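Local coordinates for protein toll-like receptor 13 (Mus musculus, PDB 4Z0C) that recognises single-stranded bacterial 23S ribosomal RNA as an innate immune receptor and signals through MYD88 and TRAF6 to activate NF-kappa-B, at residues C18-T24 against N41-I47; R65-I71 against N89-I95. One frame throughout, in Å; residues are numbered along the deposited sequence.

Interaction 1 (C18-T24 against N41-I47); sequences CIRKKIT and NLTHNEI. With NAG (2-acetamido-2-deoxy-beta-D-glucopyranose), chain E; nucleotides of chain C.
Both polar ends of the Asn45 amide are spent on fastening 18-24 to 41-47. Its ND2 donates to Cys18 O across the contact at 2.8 Å, close to the plane of the amide, and within its own turn to Leu42 O at 3.0 Å, where it stands well above the carbonyl plane. On the other end, OD1 accepts Lys21 N at 2.9 Å and Ile23 N at 3.0 Å, and these two donors arrive from opposite faces of the amide. Four bonds therefore fix the rotation of this buried group, the arrangement of the asparagine ladder in leucine-rich repeats. Backbone pairs flank it: Cys18 N gives to Asn41 O and Glu46 N gives to Ile23 O, while Arg20 N makes a weak bond to His44 O.

Arg20 places its CG over one face of the His44 ring, 3.9 Å from the centroid and 19° off the normal, a CH-pi contact. With CG anti to the backbone N (chi1 -152°) and a bend at chi3, the chain carries its guanidinium past the ring to the bound RNA, where A9 of chain C sets O4' over one face and NH2 forms a salt bridge with a phosphate of another nucleotide of the RNA. Asn41 instead serves the glycan: ND2 is covalently joined to NAG C1, and OD1 accepts Thr43 N at 2.9 Å in an Asx turn. Ile19 CD1 reaches NAG C8 at 3.7 Å.

On the apolar side Leu42 CD2 meets Cys18 CB at 3.6 Å and also Ile23 CD1, and Cys18 SG is tied to Cys6 by a disulfide. Leu26 of helix 26-30 packs on Leu42 and Ile47, and Ala29 on Ile23, while Arg65 at the end of strand 63-65 lies against Asn41 and Thr43.

Interaction 2 (R65-I71 against N89-I95); sequences RLEWNSI and NLVENKI. With NAG (2-acetamido-2-deoxy-beta-D-glucopyranose), chain E; nucleotides of chain C.
Arg65 and Asn89 form a parallel beta bridge (CA to CA 4.5 Å), the step between the second and third leucine-rich repeats of the ectodomain solenoid. The aliphatic part of Arg65 rests its CG on Asn89 CB; farther out, NE is salt-bridged to Asp63, and one face of the guanidinium is covered by C6 of the NAG. Leu66 N then donates to Asn89 O at 2.9 Å, and its CD1 packs on Leu90 CD1 at 3.7 Å, the two leucines pointing the same way. Leu66 O receives weak bonds from two amides, Asn69 ND2 and Asn93 ND2.

Glu67 runs beside Val91, OE2 near CG1, while OE1 takes a weak bond from Asn89 ND2. Trp68 N is held by Val91 O at 2.8 Å. A chi1 of -165° swings the indole away from the Trp68 nitrogen and alongside Glu92; ring and carboxylate planes are only 5° apart. The base of C12 of chain C shares that indole face, its C5 lying 3.5 Å from Trp68 CH2. Glu92 OE1 accepts C12 N4 at 3.2 Å on a straight 168° line, and OE2 lies 2.7 Å from C12 N3. The carboxylate thus bonds to the Watson-Crick edge of the base that lies over the indole.

Asn69 N contributes weak bonds to Glu92 O and Asn93 OD1, whereas its own OD1 accepts Ile47 N of the preceding repeat. At Ser70 the carbonyl O faces the CB of Lys94. At Ile71, N gives to Asn93 OD1, and the carbonyl O accepts Lys94 N at 2.8 Å.

In the fold
Interactions 1 and 2 follow in series along the solenoid, their centres about 10 Å apart, and 41-47 abuts 65-71 directly. Leu42 N to Arg65 O (2.7 Å) and Ser70 N to Ile47 O (2.8 Å) are probable hydrogen bonds across this seam. Asn69 ND2 also bonds to Leu42 O, the acceptor that Asn45 ND2 uses, so the asparagine ladder passes through both contacts. On the RNA side, His44 of interaction 1 stacks with Trp68 of interaction 2, giving a continuous series of side chains from Arg20, beside A9, to Glu92, at C12. The glycan on Asn41 spans both contacts.

Interaction 1 (C18-T24 against N41-I47)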
ATOM      1  N   CYS A  18       6.867  32.232  -0.795  1.00 30.30           N
ATOM      2  CA  CYS A  18       6.574  32.535   0.605  1.00 36.18           C
ATOM      3  C   CYS A  18       5.213  31.915   0.899  1.00 38.21           C
ATOM      4  O   CYS A  18       4.245  32.618   1.222  1.00 38.11           O
ATOM      5  CB  CYS A  18       6.485  34.049   0.862  1.00 27.99           C
ATOM      6  SG  CYS A  18       7.602  35.032  -0.095  1.00 45.56           S
ATOM      7  N   ILE A  19       5.146  30.596   0.779  1.00 37.22           N
ATOM      8  CA  ILE A  19       3.884  29.871   0.797  1.00 28.54           C
ATOM      9  C   ILE A  19       3.595  29.232   2.159  1.00 31.83           C
ATOM     10  O   ILE A  19       4.433  28.531   2.720  1.00 36.52           O
ATOM     11  CB  ILE A  19       3.857  28.846  -0.364  1.00 27.32           C
ATOM     12  CG1 ILE A  19       3.781  29.622  -1.685  1.00 38.24           C
ATOM     13  CG2 ILE A  19       2.666  27.908  -0.257  1.00 12.57           C
ATOM     14  CD1 ILE A  19       4.609  29.038  -2.781  1.00 46.23           C
ATOM     15  N   ARG A  20       2.401  29.496   2.683  1.00 37.00           N
ATOM     16  CA  ARG A  20       1.944  28.887   3.936  1.00 40.42           C
ATOM     17  C   ARG A  20       2.879  29.266   5.085  1.00 38.44           C
ATOM     18  O   ARG A  20       3.367  28.405   5.825  1.00 32.70           O
ATOM     19  CB  ARG A  20       1.815  27.357   3.788  1.00 32.69           C
ATOM     20  CG  ARG A  20       0.786  26.705   4.690  1.00 28.46           C
ATOM     21  CD  ARG A  20       0.921  25.177   4.669  1.00 30.44           C
ATOM     22  NE  ARG A  20       2.295  24.767   4.955  1.00 33.81           N
ATOM     23  CZ  ARG A  20       3.131  24.238   4.063  1.00 32.80           C
ATOM     24  NH1 ARG A  20       2.745  24.008   2.805  1.00 22.02           N
ATOM     25  NH2 ARG A  20       4.366  23.936   4.435  1.00 25.82           N
ATOM     26  N   LYS A  21       3.126  30.564   5.229  1.00 28.74           N
ATOM     27  CA  LYS A  21       4.016  31.033   6.284  1.00 34.33           C
ATOM     28  C   LYS A  21       3.265  31.891   7.301  1.00 39.15           C
ATOM     29  O   LYS A  21       3.889  32.601   8.081  1.00 35.94           O
ATOM     30  CB  LYS A  21       5.168  31.844   5.693  1.00 27.49           C
ATOM     31  CG  LYS A  21       6.032  31.118   4.665  1.00 32.29           C
ATOM     32  CD  LYS A  21       6.657  29.833   5.194  1.00 39.16           C
ATOM     33  CE  LYS A  21       7.516  29.180   4.116  1.00 48.78           C
ATOM     34  NZ  LYS A  21       7.434  27.688   4.128  1.00 65.51           N
ATOM     35  N   LYS A  22       1.933  31.840   7.280  1.00 41.62           N
ATOM     36  CA  LYS A  22       1.117  32.630   8.213  1.00 42.21           C
ATOM     37  C   LYS A  22       1.454  34.121   8.147  1.00 39.42           C
ATOM     38  O   LYS A  22       1.326  34.845   9.141  1.00 38.97           O
ATOM     39  CB  LYS A  22       1.302  32.138   9.649  1.00 47.81           C
ATOM     40  CG  LYS A  22       0.410  30.972  10.054  1.00 54.37           C
ATOM     41  CD  LYS A  22       1.086  30.141  11.122  1.00 59.14           C
ATOM     42  CE  LYS A  22       0.118  29.178  11.769  1.00 59.04           C
ATOM     43  NZ  LYS A  22      -0.799  29.948  12.657  1.00 59.01           N
ATOM     44  N   ILE A  23       1.883  34.569   6.973  1.00 32.37           N
ATOM     45  CA  ILE A  23       2.271  35.952   6.775  1.00 29.47           C
ATOM     46  C   ILE A  23       1.075  36.869   6.931  1.00 39.77           C
ATOM     47  O   ILE A  23       0.007  36.645   6.354  1.00 43.13           O
ATOM     48  CB  ILE A  23       2.909  36.159   5.390  1.00 34.35           C
ATOM     49  CG1 ILE A  23       4.272  35.466   5.328  1.00 35.34           C
ATOM     50  CG2 ILE A  23       3.046  37.647   5.062  1.00 25.44           C
ATOM     51  CD1 ILE A  23       4.859  35.383   3.919  1.00 39.36           C
ATOM     52  N   THR A  24       1.257  37.921   7.712  1.00 46.65           N
ATOM     53  CA  THR A  24       0.168  38.836   7.958  1.00 53.20           C
ATOM     54  C   THR A  24       0.537  40.253   7.553  1.00 58.77           C
ATOM     55  O   THR A  24      -0.333  41.043   7.194  1.00 66.01           O
ATOM     56  CB  THR A  24      -0.269  38.781   9.426  1.00 57.63           C
ATOM     57  OG1 THR A  24      -1.443  39.578   9.595  1.00 66.58           O
ATOM     58  CG2 THR A  24       0.825  39.313  10.332  1.00 57.15           C
ATOM     59  N   ASN A  41       5.665  34.531  -5.246  1.00 30.59           N
ATOM     60  CA  ASN A  41       4.430  33.799  -4.941  1.00 29.30           C
ATOM     61  C   ASN A  41       4.106  33.841  -3.451  1.00 30.33           C
ATOM     62  O   ASN A  41       4.788  33.217  -2.646  1.00 28.06           O
ATOM     63  CB  ASN A  41       4.507  32.338  -5.449  1.00 24.54           C
ATOM     64  CG  ASN A  41       3.145  31.625  -5.400  1.00 28.18           C
ATOM     65  OD1 ASN A  41       2.262  32.073  -4.670  1.00 24.34           O
ATOM     66  ND2 ASN A  41       2.950  30.544  -6.185  1.00 26.52           N
ATOM     67  N   LEU A  42       3.047  34.557  -3.085  1.00 32.57           N
ATOM     68  CA  LEU A  42       2.675  34.662  -1.673  1.00 31.41           C
ATOM     69  C   LEU A  42       1.346  33.971  -1.370  1.00 29.87           C
ATOM     70  O   LEU A  42       0.620  34.360  -0.454  1.00 28.48           O
ATOM     71  CB  LEU A  42       2.614  36.129  -1.230  1.00 32.04           C
ATOM     72  CG  LEU A  42       3.966  36.838  -1.071  1.00 31.25           C
ATOM     73  CD1 LEU A  42       3.961  38.254  -1.644  1.00 28.07           C
ATOM     74  CD2 LEU A  42       4.337  36.874   0.398  1.00 30.50           C
ATOM     75  N   THR A  43       1.056  32.921  -2.129  1.00 31.57           N
ATOM     76  CA  THR A  43      -0.163  32.125  -1.943  1.00 32.24           C
ATOM     77  C   THR A  43      -0.239  31.500  -0.548  1.00 28.84           C
ATOM     78  O   THR A  43       0.779  31.090   0.004  1.00 25.59           O
ATOM     79  CB  THR A  43      -0.225  31.003  -2.989  1.00 27.04           C
ATOM     80  OG1 THR A  43      -0.107  31.586  -4.290  1.00 22.89           O
ATOM     81  CG2 THR A  43      -1.526  30.186  -2.874  1.00 29.03           C
ATOM     82  N   HIS A  44      -1.446  31.474   0.012  1.00 31.20           N
ATOM     83  CA  HIS A  44      -1.746  30.744   1.245  1.00 31.45           C
ATOM     84  C   HIS A  44      -1.124  31.422   2.472  1.00 27.79           C
ATOM     85  O   HIS A  44      -0.281  30.849   3.151  1.00 29.14           O
ATOM     86  CB  HIS A  44      -1.355  29.254   1.098  1.00 23.70           C
ATOM     87  CG  HIS A  44      -1.969  28.340   2.114  1.00 26.89           C
ATOM     88  ND1 HIS A  44      -2.722  28.791   3.178  1.00 36.08           N
ATOM     89  CD2 HIS A  44      -1.953  26.988   2.214  1.00 25.63           C
ATOM     90  CE1 HIS A  44      -3.129  27.761   3.900  1.00 28.93           C
ATOM     91  NE2 HIS A  44      -2.686  26.656   3.328  1.00 22.70           N
ATOM     92  N   ASN A  45      -1.562  32.652   2.739  1.00 26.38           N
ATOM     93  CA  ASN A  45      -1.149  33.401   3.926  1.00 38.31           C
ATOM     94  C   ASN A  45      -2.342  34.192   4.478  1.00 43.27           C
ATOM     95  O   ASN A  45      -3.462  33.956   4.070  1.00 46.16           O
ATOM     96  CB  ASN A  45       0.048  34.311   3.608  1.00 35.88           C
ATOM     97  CG  ASN A  45       1.331  33.527   3.386  1.00 34.42           C
ATOM     98  OD1 ASN A  45       1.958  33.057   4.340  1.00 32.95           O
ATOM     99  ND2 ASN A  45       1.727  33.376   2.121  1.00 26.53           N
ATOM    100  N   GLU A  46      -2.114  35.148   5.375  1.00 46.65           N
ATOM    101  CA  GLU A  46      -3.228  35.862   6.007  1.00 43.08           C
ATOM    102  C   GLU A  46      -3.109  37.381   5.815  1.00 47.56           C
ATOM    103  O   GLU A  46      -3.520  38.164   6.678  1.00 44.64           O
ATOM    104  CB  GLU A  46      -3.306  35.521   7.503  1.00 40.79           C
ATOM    105  CG  GLU A  46      -2.854  34.099   7.850  1.00 50.52           C
ATOM    106  CD  GLU A  46      -2.731  33.853   9.351  1.00 60.95           C
ATOM    107  OE1 GLU A  46      -3.296  34.649  10.135  1.00 63.61           O
ATOM    108  OE2 GLU A  46      -2.050  32.876   9.749  1.00 63.37           O
ATOM    109  N   ILE A  47      -2.553  37.783   4.674  1.00 46.79           N
ATOM    110  CA  ILE A  47      -2.446  39.189   4.290  1.00 43.71           C
ATOM    111  C   ILE A  47      -3.824  39.846   4.146  1.00 33.99           C
ATOM    112  O   ILE A  47      -4.713  39.296   3.505  1.00 37.61           O
ATOM    113  CB  ILE A  47      -1.682  39.329   2.955  1.00 40.20           C
ATOM    114  CG1 ILE A  47      -0.268  38.748   3.095  1.00 31.91           C
ATOM    115  CG2 ILE A  47      -1.658  40.783   2.495  1.00 32.59           C
ATOM    116  CD1 ILE A  47       0.392  38.395   1.779  1.00 23.19           C
TER
HETATM  117  C1  NAG E   1       4.048  29.925  -6.882  1.00 28.98           C
HETATM  118  C2  NAG E   1       3.519  28.514  -7.245  1.00 34.28           C
HETATM  119  C3  NAG E   1       4.419  27.842  -8.269  1.00 34.07           C
HETATM  120  C4  NAG E   1       4.563  28.742  -9.483  1.00 35.78           C
HETATM  121  C5  NAG E   1       5.207  30.010  -8.960  1.00 34.75           C
HETATM  122  C6  NAG E   1       5.583  30.968 -10.090  1.00 39.50           C
HETATM  123  C7  NAG E   1       2.389  27.459  -5.359  1.00 32.82           C
HETATM  124  C8  NAG E   1       2.457  26.394  -4.285  1.00 27.06           C
HETATM  125  N2  NAG E   1       3.462  27.594  -6.131  1.00 34.46           N
HETATM  126  O3  NAG E   1       3.921  26.576  -8.606  1.00 32.73           O
HETATM  127  O4  NAG E   1       5.367  28.144 -10.475  1.00 38.87           O
HETATM  128  O5  NAG E   1       4.289  30.631  -8.079  1.00 33.90           O
HETATM  129  O6  NAG E   1       5.796  32.263  -9.562  1.00 33.05           O
HETATM  130  O7  NAG E   1       1.407  28.181  -5.484  1.00 31.20           O
ATOM    131  P     A C   9       5.339  20.074   8.265  1.00 36.88           P
ATOM    132  OP1   A C   9       6.502  20.987   8.234  1.00 36.38           O
ATOM    133  OP2   A C   9       4.816  19.575   9.562  1.00 36.84           O
ATOM    134  O5'   A C   9       4.174  20.832   7.494  1.00 32.18           O
ATOM    135  C5'   A C   9       2.900  20.236   7.322  1.00 28.33           C
ATOM    136  C4'   A C   9       2.077  21.016   6.337  1.00 30.75           C
ATOM    137  O4'   A C   9       2.534  20.728   4.987  1.00 33.23           O
ATOM    138  C3'   A C   9       0.581  20.750   6.354  1.00 27.40           C
ATOM    139  O3'   A C   9      -0.125  21.988   6.261  1.00 27.86           O
ATOM    140  C2'   A C   9       0.348  19.887   5.103  1.00 36.07           C
ATOM    141  O2'   A C   9      -0.925  20.059   4.526  1.00 42.53           O
ATOM    142  C1'   A C   9       1.443  20.376   4.163  1.00 33.72           C
ATOM    143  N9    A C   9       1.960  19.387   3.211  1.00 31.65           N
ATOM    144  C8    A C   9       2.394  18.112   3.492  1.00 27.59           C
ATOM    145  N7    A C   9       2.875  17.467   2.457  1.00 26.48           N
ATOM    146  C5    A C   9       2.776  18.389   1.420  1.00 25.73           C
ATOM    147  C6    A C   9       3.128  18.312   0.056  1.00 31.63           C
ATOM    148  N6    A C   9       3.659  17.194  -0.466  1.00 27.91           N
ATOM    149  N1    A C   9       2.902  19.408  -0.745  1.00 26.95           N
ATOM    150  C2    A C   9       2.368  20.493  -0.172  1.00 21.07           C
ATOM    151  N3    A C   9       1.993  20.676   1.102  1.00 26.61           N
ATOM    152  C4    A C   9       2.222  19.580   1.863  1.00 26.48           C
TER

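Interaction 2 (R65-I71 against N89-I95)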
ATOM      1  N   ARG A  65       1.663  36.565  -7.311  1.00 30.33           N
ATOM      2  CA  ARG A  65       0.513  35.754  -6.922  1.00 31.41           C
ATOM      3  C   ARG A  65       0.205  35.912  -5.447  1.00 31.25           C
ATOM      4  O   ARG A  65       1.021  35.585  -4.587  1.00 32.93           O
ATOM      5  CB  ARG A  65       0.740  34.288  -7.258  1.00 30.08           C
ATOM      6  CG  ARG A  65       0.899  34.025  -8.737  1.00 26.76           C
ATOM      7  CD  ARG A  65       1.251  32.559  -9.028  1.00 21.41           C
ATOM      8  NE  ARG A  65       1.738  32.440 -10.401  1.00 26.58           N
ATOM      9  CZ  ARG A  65       1.691  31.333 -11.138  1.00 34.46           C
ATOM     10  NH1 ARG A  65       1.198  30.187 -10.637  1.00 28.46           N
ATOM     11  NH2 ARG A  65       2.161  31.372 -12.380  1.00 31.83           N
ATOM     12  N   LEU A  66      -0.991  36.413  -5.175  1.00 33.68           N
ATOM     13  CA  LEU A  66      -1.451  36.667  -3.828  1.00 27.91           C
ATOM     14  C   LEU A  66      -2.677  35.844  -3.563  1.00 26.42           C
ATOM     15  O   LEU A  66      -3.524  36.240  -2.757  1.00 29.06           O
ATOM     16  CB  LEU A  66      -1.793  38.143  -3.664  1.00 26.51           C
ATOM     17  CG  LEU A  66      -0.594  39.094  -3.593  1.00 26.61           C
ATOM     18  CD1 LEU A  66      -0.973  40.525  -4.008  1.00 24.28           C
ATOM     19  CD2 LEU A  66      -0.073  39.110  -2.172  1.00 28.60           C
ATOM     20  N   GLU A  67      -2.755  34.692  -4.232  1.00 28.14           N
ATOM     21  CA  GLU A  67      -3.903  33.786  -4.125  1.00 29.57           C
ATOM     22  C   GLU A  67      -4.109  33.289  -2.697  1.00 35.88           C
ATOM     23  O   GLU A  67      -3.146  33.035  -1.979  1.00 37.80           O
ATOM     24  CB  GLU A  67      -3.743  32.595  -5.087  1.00 26.82           C
ATOM     25  CG  GLU A  67      -4.881  31.569  -5.024  1.00 25.48           C
ATOM     26  CD  GLU A  67      -4.970  30.676  -6.260  1.00 32.29           C
ATOM     27  OE1 GLU A  67      -4.086  30.727  -7.141  1.00 32.11           O
ATOM     28  OE2 GLU A  67      -5.940  29.904  -6.349  1.00 48.80           O
ATOM     29  N   TRP A  68      -5.370  33.154  -2.288  1.00 41.27           N
ATOM     30  CA  TRP A  68      -5.699  32.564  -0.989  1.00 34.71           C
ATOM     31  C   TRP A  68      -5.101  33.370   0.163  1.00 39.70           C
ATOM     32  O   TRP A  68      -4.231  32.881   0.884  1.00 43.36           O
ATOM     33  CB  TRP A  68      -5.240  31.104  -0.927  1.00 40.79           C
ATOM     34  CG  TRP A  68      -5.818  30.299   0.204  1.00 40.64           C
ATOM     35  CD1 TRP A  68      -6.693  30.727   1.166  1.00 38.57           C
ATOM     36  CD2 TRP A  68      -5.549  28.921   0.490  1.00 34.75           C
ATOM     37  NE1 TRP A  68      -6.984  29.701   2.031  1.00 32.25           N
ATOM     38  CE2 TRP A  68      -6.299  28.580   1.636  1.00 31.85           C
ATOM     39  CE3 TRP A  68      -4.751  27.942  -0.114  1.00 32.02           C
ATOM     40  CZ2 TRP A  68      -6.265  27.308   2.192  1.00 29.72           C
ATOM     41  CZ3 TRP A  68      -4.720  26.673   0.442  1.00 36.14           C
ATOM     42  CH2 TRP A  68      -5.474  26.368   1.581  1.00 35.30           C
ATOM     43  N   ASN A  69      -5.534  34.620   0.299  1.00 35.37           N
ATOM     44  CA  ASN A  69      -5.192  35.425   1.461  1.00 29.58           C
ATOM     45  C   ASN A  69      -6.471  36.020   2.038  1.00 29.83           C
ATOM     46  O   ASN A  69      -7.537  35.463   1.819  1.00 35.59           O
ATOM     47  CB  ASN A  69      -4.148  36.487   1.121  1.00 30.73           C
ATOM     48  CG  ASN A  69      -2.720  35.956   1.253  1.00 37.42           C
ATOM     49  OD1 ASN A  69      -2.139  36.005   2.330  1.00 41.67           O
ATOM     50  ND2 ASN A  69      -2.142  35.484   0.152  1.00 32.65           N
ATOM     51  N   SER A  70      -6.392  37.111   2.791  1.00 31.44           N
ATOM     52  CA  SER A  70      -7.622  37.718   3.313  1.00 35.13           C
ATOM     53  C   SER A  70      -7.722  39.171   2.901  1.00 38.48           C
ATOM     54  O   SER A  70      -8.301  39.998   3.605  1.00 40.30           O
ATOM     55  CB  SER A  70      -7.714  37.585   4.832  1.00 39.74           C
ATOM     56  OG  SER A  70      -7.636  36.223   5.232  1.00 45.93           O
ATOM     57  N   ILE A  71      -7.146  39.471   1.744  1.00 36.13           N
ATOM     58  CA  ILE A  71      -7.094  40.828   1.230  1.00 32.52           C
ATOM     59  C   ILE A  71      -8.470  41.404   0.946  1.00 37.76           C
ATOM     60  O   ILE A  71      -9.223  40.883   0.116  1.00 41.47           O
ATOM     61  CB  ILE A  71      -6.257  40.886  -0.044  1.00 28.96           C
ATOM     62  CG1 ILE A  71      -4.804  40.513   0.280  1.00 23.50           C
ATOM     63  CG2 ILE A  71      -6.369  42.271  -0.665  1.00 29.67           C
ATOM     64  CD1 ILE A  71      -3.965  40.130  -0.931  1.00 23.65           C
ATOM     65  N   ASN A  89      -2.317  37.818  -9.665  1.00 35.03           N
ATOM     66  CA  ASN A  89      -3.274  36.843  -9.148  1.00 34.70           C
ATOM     67  C   ASN A  89      -3.817  37.305  -7.797  1.00 37.46           C
ATOM     68  O   ASN A  89      -3.064  37.456  -6.835  1.00 39.51           O
ATOM     69  CB  ASN A  89      -2.574  35.482  -9.022  1.00 33.42           C
ATOM     70  CG  ASN A  89      -3.521  34.343  -8.684  1.00 35.00           C
ATOM     71  OD1 ASN A  89      -4.481  34.515  -7.929  1.00 37.29           O
ATOM     72  ND2 ASN A  89      -3.231  33.154  -9.226  1.00 24.12           N
ATOM     73  N   LEU A  90      -5.122  37.534  -7.733  1.00 34.33           N
ATOM     74  CA  LEU A  90      -5.773  38.004  -6.516  1.00 33.78           C
ATOM     75  C   LEU A  90      -6.902  37.047  -6.141  1.00 27.86           C
ATOM     76  O   LEU A  90      -7.805  37.388  -5.376  1.00 27.83           O
ATOM     77  CB  LEU A  90      -6.324  39.418  -6.756  1.00 38.12           C
ATOM     78  CG  LEU A  90      -5.750  40.623  -5.984  1.00 37.95           C
ATOM     79  CD1 LEU A  90      -4.361  40.373  -5.555  1.00 22.15           C
ATOM     80  CD2 LEU A  90      -5.781  41.926  -6.820  1.00 33.73           C
ATOM     81  N   VAL A  91      -6.831  35.841  -6.689  1.00 29.31           N
ATOM     82  CA  VAL A  91      -7.831  34.795  -6.470  1.00 26.37           C
ATOM     83  C   VAL A  91      -7.971  34.417  -4.996  1.00 29.56           C
ATOM     84  O   VAL A  91      -6.977  34.329  -4.273  1.00 35.51           O
ATOM     85  CB  VAL A  91      -7.479  33.530  -7.282  1.00 25.64           C
ATOM     86  CG1 VAL A  91      -8.477  32.405  -7.003  1.00 17.60           C
ATOM     87  CG2 VAL A  91      -7.461  33.866  -8.765  1.00 25.30           C
ATOM     88  N   GLU A  92      -9.213  34.201  -4.571  1.00 30.84           N
ATOM     89  CA  GLU A  92      -9.545  33.738  -3.225  1.00 35.89           C
ATOM     90  C   GLU A  92      -9.075  34.699  -2.133  1.00 38.67           C
ATOM     91  O   GLU A  92      -8.160  34.394  -1.361  1.00 30.75           O
ATOM     92  CB  GLU A  92      -9.062  32.292  -2.963  1.00 29.95           C
ATOM     93  CG  GLU A  92      -9.769  31.672  -1.763  1.00 32.68           C
ATOM     94  CD  GLU A  92      -9.433  30.201  -1.490  1.00 40.86           C
ATOM     95  OE1 GLU A  92      -8.721  29.539  -2.290  1.00 38.26           O
ATOM     96  OE2 GLU A  92      -9.911  29.715  -0.444  1.00 37.14           O
ATOM     97  N   ASN A  93      -9.708  35.865  -2.076  1.00 39.59           N
ATOM     98  CA  ASN A  93      -9.451  36.820  -1.005  1.00 41.43           C
ATOM     99  C   ASN A  93     -10.766  37.342  -0.454  1.00 43.90           C
ATOM    100  O   ASN A  93     -11.783  36.687  -0.575  1.00 43.36           O
ATOM    101  CB  ASN A  93      -8.590  37.979  -1.506  1.00 46.31           C
ATOM    102  CG  ASN A  93      -7.127  37.613  -1.605  1.00 44.90           C
ATOM    103  OD1 ASN A  93      -6.421  37.604  -0.603  1.00 44.66           O
ATOM    104  ND2 ASN A  93      -6.656  37.340  -2.817  1.00 40.58           N
ATOM    105  N   LYS A  94     -10.757  38.538   0.117  1.00 50.25           N
ATOM    106  CA  LYS A  94     -11.967  39.081   0.722  1.00 49.55           C
ATOM    107  C   LYS A  94     -12.403  40.395   0.064  1.00 40.85           C
ATOM    108  O   LYS A  94     -12.944  41.284   0.722  1.00 32.29           O
ATOM    109  CB  LYS A  94     -11.761  39.259   2.230  1.00 47.89           C
ATOM    110  CG  LYS A  94     -11.541  37.945   2.965  1.00 48.57           C
ATOM    111  CD  LYS A  94     -12.865  37.230   3.147  1.00 64.87           C
ATOM    112  CE  LYS A  94     -12.725  35.706   3.068  1.00 76.43           C
ATOM    113  NZ  LYS A  94     -12.177  35.095   4.311  1.00 79.57           N
ATOM    114  N   ILE A  95     -12.171  40.504  -1.241  1.00 37.96           N
ATOM    115  CA  ILE A  95     -12.453  41.741  -1.975  1.00 42.87           C
ATOM    116  C   ILE A  95     -13.935  41.891  -2.311  1.00 40.50           C
ATOM    117  O   ILE A  95     -14.497  41.048  -3.010  1.00 45.78           O
ATOM    118  CB  ILE A  95     -11.617  41.817  -3.275  1.00 43.57           C
ATOM    119  CG1 ILE A  95     -10.122  41.671  -2.955  1.00 36.65           C
ATOM    120  CG2 ILE A  95     -11.900  43.118  -4.036  1.00 38.13           C
ATOM    121  CD1 ILE A  95      -9.238  41.541  -4.182  1.00 33.52           C
TER
HETATM  122  C1  NAG E   1       4.048  29.925  -6.882  1.00 28.98           C
HETATM  123  C2  NAG E   1       3.519  28.514  -7.245  1.00 34.28           C
HETATM  124  C3  NAG E   1       4.419  27.842  -8.269  1.00 34.07           C
HETATM  125  C4  NAG E   1       4.563  28.742  -9.483  1.00 35.78           C
HETATM  126  C5  NAG E   1       5.207  30.010  -8.960  1.00 34.75           C
HETATM  127  C6  NAG E   1       5.583  30.968 -10.090  1.00 39.50           C
HETATM  128  C7  NAG E   1       2.389  27.459  -5.359  1.00 32.82           C
HETATM  129  C8  NAG E   1       2.457  26.394  -4.285  1.00 27.06           C
HETATM  130  N2  NAG E   1       3.462  27.594  -6.131  1.00 34.46           N
HETATM  131  O3  NAG E   1       3.921  26.576  -8.606  1.00 32.73           O
HETATM  132  O4  NAG E   1       5.367  28.144 -10.475  1.00 38.87           O
HETATM  133  O5  NAG E   1       4.289  30.631  -8.079  1.00 33.90           O
HETATM  134  O6  NAG E   1       5.796  32.263  -9.562  1.00 33.05           O
HETATM  135  O7  NAG E   1       1.407  28.181  -5.484  1.00 31.20           O
ATOM    136  P     C C  12      -9.312  20.899   1.923  1.00 42.17           P
ATOM    137  OP1   C C  12      -8.941  19.486   2.226  1.00 47.68           O
ATOM    138  OP2   C C  12     -10.133  21.098   0.727  1.00 38.03           O
ATOM    139  O5'   C C  12      -9.925  21.507   3.258  1.00 39.96           O
ATOM    140  C5'   C C  12     -11.255  21.914   3.338  1.00 33.77           C
ATOM    141  C4'   C C  12     -11.384  23.254   3.996  1.00 46.26           C
ATOM    142  O4'   C C  12     -10.169  24.030   3.826  1.00 53.51           O
ATOM    143  C3'   C C  12     -12.485  24.104   3.391  1.00 49.89           C
ATOM    144  O3'   C C  12     -13.732  23.808   3.989  1.00 46.35           O
ATOM    145  C2'   C C  12     -12.009  25.534   3.623  1.00 49.90           C
ATOM    146  O2'   C C  12     -12.377  25.975   4.921  1.00 54.57           O
ATOM    147  C1'   C C  12     -10.483  25.381   3.560  1.00 50.43           C
ATOM    148  N1    C C  12      -9.890  25.737   2.243  1.00 45.50           N
ATOM    149  C2    C C  12     -10.038  26.998   1.642  1.00 44.63           C
ATOM    150  O2    C C  12     -10.721  27.867   2.193  1.00 44.31           O
ATOM    151  N3    C C  12      -9.440  27.236   0.448  1.00 40.74           N
ATOM    152  C4    C C  12      -8.705  26.294  -0.146  1.00 42.71           C
ATOM    153  N4    C C  12      -8.119  26.564  -1.314  1.00 40.29           N
ATOM    154  C5    C C  12      -8.519  25.016   0.448  1.00 41.58           C
ATOM    155  C6    C C  12      -9.117  24.798   1.622  1.00 42.46           C
TER